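Side-chain contacts in Esterase/lipase (Lactobacillus rhamnosus, PDB 4N5H), which probably hydrolyses carboxylic ester bonds, and may also transfer acyl groups, as an enzyme of the alpha/beta hydrolase fold: residues Trp15-Thr18 with Ala19-Lys23; Asp111-Gly114 with Gln115-Ile119. The protein carries 1 engineered substitution. All blocks are in the same frame, centred on the assembly; numbering follows the deposited sequence.

Contact 1. Residues Trp15-Thr18 with Ala19-Lys23; sequences WAQT and AARDK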
# COMPACT_ATOMS: atom_id res chain seq x y z
N TRP A 15 -7.87 20.10 -14.68
CA TRP A 15 -6.74 19.19 -14.43
C TRP A 15 -6.78 18.51 -13.09
O TRP A 15 -6.28 17.42 -12.94
CB TRP A 15 -5.38 19.91 -14.72
CG TRP A 15 -5.27 20.15 -16.13
CD1 TRP A 15 -5.34 21.38 -16.78
CD2 TRP A 15 -5.06 19.19 -17.18
NE1 TRP A 15 -5.31 21.20 -18.12
CE2 TRP A 15 -5.07 19.89 -18.40
CE3 TRP A 15 -4.85 17.81 -17.20
CZ2 TRP A 15 -4.95 19.23 -19.64
CZ3 TRP A 15 -4.72 17.17 -18.42
CH2 TRP A 15 -4.76 17.91 -19.63
N ALA A 16 -7.38 19.12 -12.05
CA ALA A 16 -7.59 18.41 -10.78
C ALA A 16 -8.54 17.20 -10.96
O ALA A 16 -8.34 16.16 -10.35
CB ALA A 16 -8.14 19.37 -9.68
N GLN A 17 -9.54 17.32 -11.78
CA GLN A 17 -10.40 16.18 -12.09
C GLN A 17 -9.62 15.09 -12.81
O GLN A 17 -9.74 13.91 -12.50
CB GLN A 17 -11.60 16.60 -12.89
CG GLN A 17 -12.61 15.52 -13.11
CD GLN A 17 -13.75 16.06 -13.95
OE1 GLN A 17 -14.05 17.27 -13.88
NE2 GLN A 17 -14.36 15.19 -14.77
N THR A 18 -8.84 15.47 -13.79
CA THR A 18 -7.96 14.50 -14.47
C THR A 18 -7.05 13.79 -13.50
O THR A 18 -6.87 12.54 -13.55
CB THR A 18 -7.14 15.23 -15.52
OG1 THR A 18 -8.06 15.69 -16.48
CG2 THR A 18 -6.18 14.30 -16.19
N ALA A 19 -6.45 14.57 -12.61
CA ALA A 19 -5.54 14.08 -11.54
C ALA A 19 -6.17 13.00 -10.68
O ALA A 19 -5.54 12.01 -10.40
CB ALA A 19 -5.07 15.16 -10.64
N ALA A 20 -7.38 13.24 -10.25
CA ALA A 20 -8.11 12.22 -9.50
C ALA A 20 -8.32 10.97 -10.36
O ALA A 20 -8.22 9.86 -9.81
CB ALA A 20 -9.49 12.80 -9.03
N ARG A 21 -8.64 11.12 -11.65
CA ARG A 21 -8.87 9.99 -12.55
C ARG A 21 -7.55 9.19 -12.68
O ARG A 21 -7.53 7.96 -12.63
CB ARG A 21 -9.33 10.40 -13.96
CG ARG A 21 -10.77 10.92 -14.03
CD ARG A 21 -11.27 11.35 -15.40
NE ARG A 21 -10.27 11.73 -16.34
CZ ARG A 21 -10.13 12.95 -16.82
NH1 ARG A 21 -10.90 13.97 -16.37
NH2 ARG A 21 -9.18 13.13 -17.71
N ASP A 22 -6.44 9.91 -12.85
CA ASP A 22 -5.15 9.26 -12.96
C ASP A 22 -4.74 8.48 -11.69
O ASP A 22 -4.22 7.39 -11.77
CB ASP A 22 -4.01 10.28 -13.28
CG ASP A 22 -4.13 10.91 -14.69
OD1 ASP A 22 -4.88 10.34 -15.52
OD2 ASP A 22 -3.59 12.02 -14.97
N LYS A 23 -5.00 9.07 -10.49
CA LYS A 23 -4.71 8.42 -9.26
C LYS A 23 -5.53 7.16 -9.10
O LYS A 23 -4.96 6.16 -8.75
CB LYS A 23 -4.98 9.36 -8.11
CG LYS A 23 -4.64 8.82 -6.75
CD LYS A 23 -5.05 9.93 -5.72
CE LYS A 23 -4.66 9.55 -4.28
NZ LYS A 23 -5.38 10.55 -3.38
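Arg21 folds back along its helix so that its guanidinium meets Thr18, three residues earlier. In the conformer described, Arg21 NH2 lies 3.1 Å from Thr18 OG1. NH1 is a little farther from the same oxygen. Thr18 CA lies 3.4 Å above one face of the guanidinium, nearer its margin than its middle. The near-eclipsed chi3 of Arg21 (-24°) bends the chain back to this place. Arg21 has a second conformer, so this side-chain contact is only tentative. Gln17 passes across the Arg21 chain at an angle. Its CG approaches Arg21 NH1 at 4.0 Å, and its amide is turned 87° from the guanidinium, so the two flat groups do not stack.

Thr18 also meets Asp22. Its methyl CG2 comes within 3.7 Å of Asp22 OD2. With chi1 at -65°, OG1 lies beside the backbone N, where it makes a weak hydrogen bond back to Ser14 O. The methyl is then left to face the carboxylate. The backbone keeps its regular i to i+4 bonds. Asp22 N donates to Thr18 O at 2.8 Å, and Ala19 N donates to Trp15 O at 2.9 Å. Ala19 CB lies 3.4 Å from Trp15 O.

Asp22 is buried, and both its oxygens have partners: OD1 forms a salt bridge with Arg25, and OD2 a hydrogen bond with Tyr79 OH. Trp15 lays its indole nearly parallel to the ring of Tyr79 and hydrogen-bonds through NE1 to Tyr206 OH. One side of helix 2-28 thus packs on the loop between strand 66-72 and helix 86-94, and reaches helix 203-211 through Trp15.

Contact 2. Residues Asp111-Gly114 with Gln115-Ile119; sequences DLRG and QIQDI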
# COMPACT_ATOMS: atom_id res chain seq x y z
N ASP A 111 6.68 29.56 -19.61
CA ASP A 111 6.06 29.50 -20.91
C ASP A 111 6.72 28.37 -21.72
O ASP A 111 7.46 27.55 -21.13
CB ASP A 111 6.13 30.85 -21.68
CG ASP A 111 7.50 31.33 -21.93
OD1 ASP A 111 8.44 30.54 -22.07
OD2 ASP A 111 7.67 32.58 -22.09
N LEU A 112 6.37 28.29 -22.99
CA LEU A 112 6.85 27.17 -23.83
C LEU A 112 8.35 27.12 -23.85
O LEU A 112 8.94 26.08 -23.83
CB LEU A 112 6.26 27.32 -25.23
CG LEU A 112 6.82 26.31 -26.30
CD1 LEU A 112 6.57 24.84 -25.84
CD2 LEU A 112 6.17 26.59 -27.65
N ARG A 113 9.03 28.28 -23.90
CA ARG A 113 10.48 28.26 -23.91
C ARG A 113 11.07 27.58 -22.69
O ARG A 113 12.06 26.82 -22.81
CB ARG A 113 11.08 29.69 -24.13
CG ARG A 113 12.55 29.76 -24.02
CD ARG A 113 13.08 31.17 -24.23
NE ARG A 113 12.95 31.66 -25.58
CZ ARG A 113 12.06 32.57 -25.96
NH1 ARG A 113 11.13 33.03 -25.08
NH2 ARG A 113 12.03 33.00 -27.24
N GLY A 114 10.52 27.87 -21.50
CA GLY A 114 11.02 27.26 -20.21
C GLY A 114 10.82 25.73 -20.33
O GLY A 114 11.73 25.00 -19.92
N GLN A 115 9.73 25.30 -20.89
CA GLN A 115 9.43 23.82 -21.05
C GLN A 115 10.44 23.16 -21.97
O GLN A 115 11.01 22.09 -21.66
CB GLN A 115 7.99 23.51 -21.51
CG GLN A 115 7.03 24.03 -20.46
CD GLN A 115 5.63 23.63 -20.71
OE1 GLN A 115 5.16 23.54 -21.85
NE2 GLN A 115 4.95 23.31 -19.65
N ILE A 116 10.71 23.79 -23.10
CA ILE A 116 11.70 23.31 -24.05
C ILE A 116 13.10 23.31 -23.49
O ILE A 116 13.83 22.34 -23.63
CB ILE A 116 11.62 24.13 -25.38
CG1 ILE A 116 10.24 23.86 -26.08
CG2 ILE A 116 12.87 23.84 -26.20
CD1 ILE A 116 10.12 22.48 -26.75
N GLN A 117 13.43 24.33 -22.70
CA GLN A 117 14.75 24.39 -22.06
C GLN A 117 14.90 23.26 -21.04
O GLN A 117 15.97 22.61 -20.99
CB GLN A 117 14.98 25.74 -21.42
CG GLN A 117 15.25 26.78 -22.46
CD GLN A 117 15.48 28.22 -21.86
OE1 GLN A 117 15.29 28.46 -20.67
NE2 GLN A 117 15.91 29.14 -22.69
N ASP A 118 13.83 23.01 -20.28
CA ASP A 118 13.87 21.88 -19.31
C ASP A 118 14.08 20.56 -20.02
O ASP A 118 14.94 19.75 -19.65
CB ASP A 118 12.59 21.81 -18.49
CG ASP A 118 12.47 22.94 -17.47
OD1 ASP A 118 13.48 23.68 -17.23
OD2 ASP A 118 11.37 23.11 -16.90
N ILE A 119 13.33 20.35 -21.09
CA ILE A 119 13.53 19.08 -21.86
C ILE A 119 14.92 18.93 -22.42
O ILE A 119 15.56 17.88 -22.26
CB ILE A 119 12.40 18.89 -22.93
CG1 ILE A 119 11.03 18.80 -22.33
CG2 ILE A 119 12.67 17.72 -23.79
CD1 ILE A 119 9.84 19.01 -23.26
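Gly114 O accepts from Asp118 N at 2.9 Å in the first turns of helix 112-129. Gly114 brings no side chain, and its contact is made by backbone. Gln115 N donates to Asp111 O at 3.2 Å, and Gln115 CG packs 3.6 Å from that same oxygen. The extended Gln115 chain carries NE2 on to the carbonyls of Arg105 and Trp77.

Arg113 and Gln117 run side by side in the same direction. The aliphatic part of Arg113 does the touching, with CG 3.7 Å from Gln117 NE2. Beyond it, the guanidinium pairs with Asp214, while Gln117 NE2 donates to Phe168 O. On another side Leu112 CD1 meets Ile116 CG1 at 3.8 Å. With CG anti to the backbone N (chi1 173°), Leu112 extends beside Ile116 and offers CD1 to it.

Asp111 is the N-cap. Its OD1 accepts weak bonds from Arg113 N and Gly114 N, and its negative charge would suit the positive end of the helix dipole. Gln115 OE1 is buried without a hydrogen-bond partner, so this amide is held through its nitrogen.

How the contacts relate
Contact 1 comes first along the chain, on helix 2-28, before any strand of the sheet. Contact 2 follows at the start of helix 112-129, after strand 98-102 and before strands 135-136 and 140-145 of the central sheet. Their centres are 24 Å apart, and their nearest atoms about 11 Å, without touching. Contact 2 is partly buried where helix 112-129 packs on helix 147-158, which follows the probable nucleophile elbow at Ser146. Contact 1 lies nearer the surface. There Trp15 lies close to the likely Ser146, His278 and Asp243 triad but makes no contact with it. The N-terminal helix may therefore border the active site.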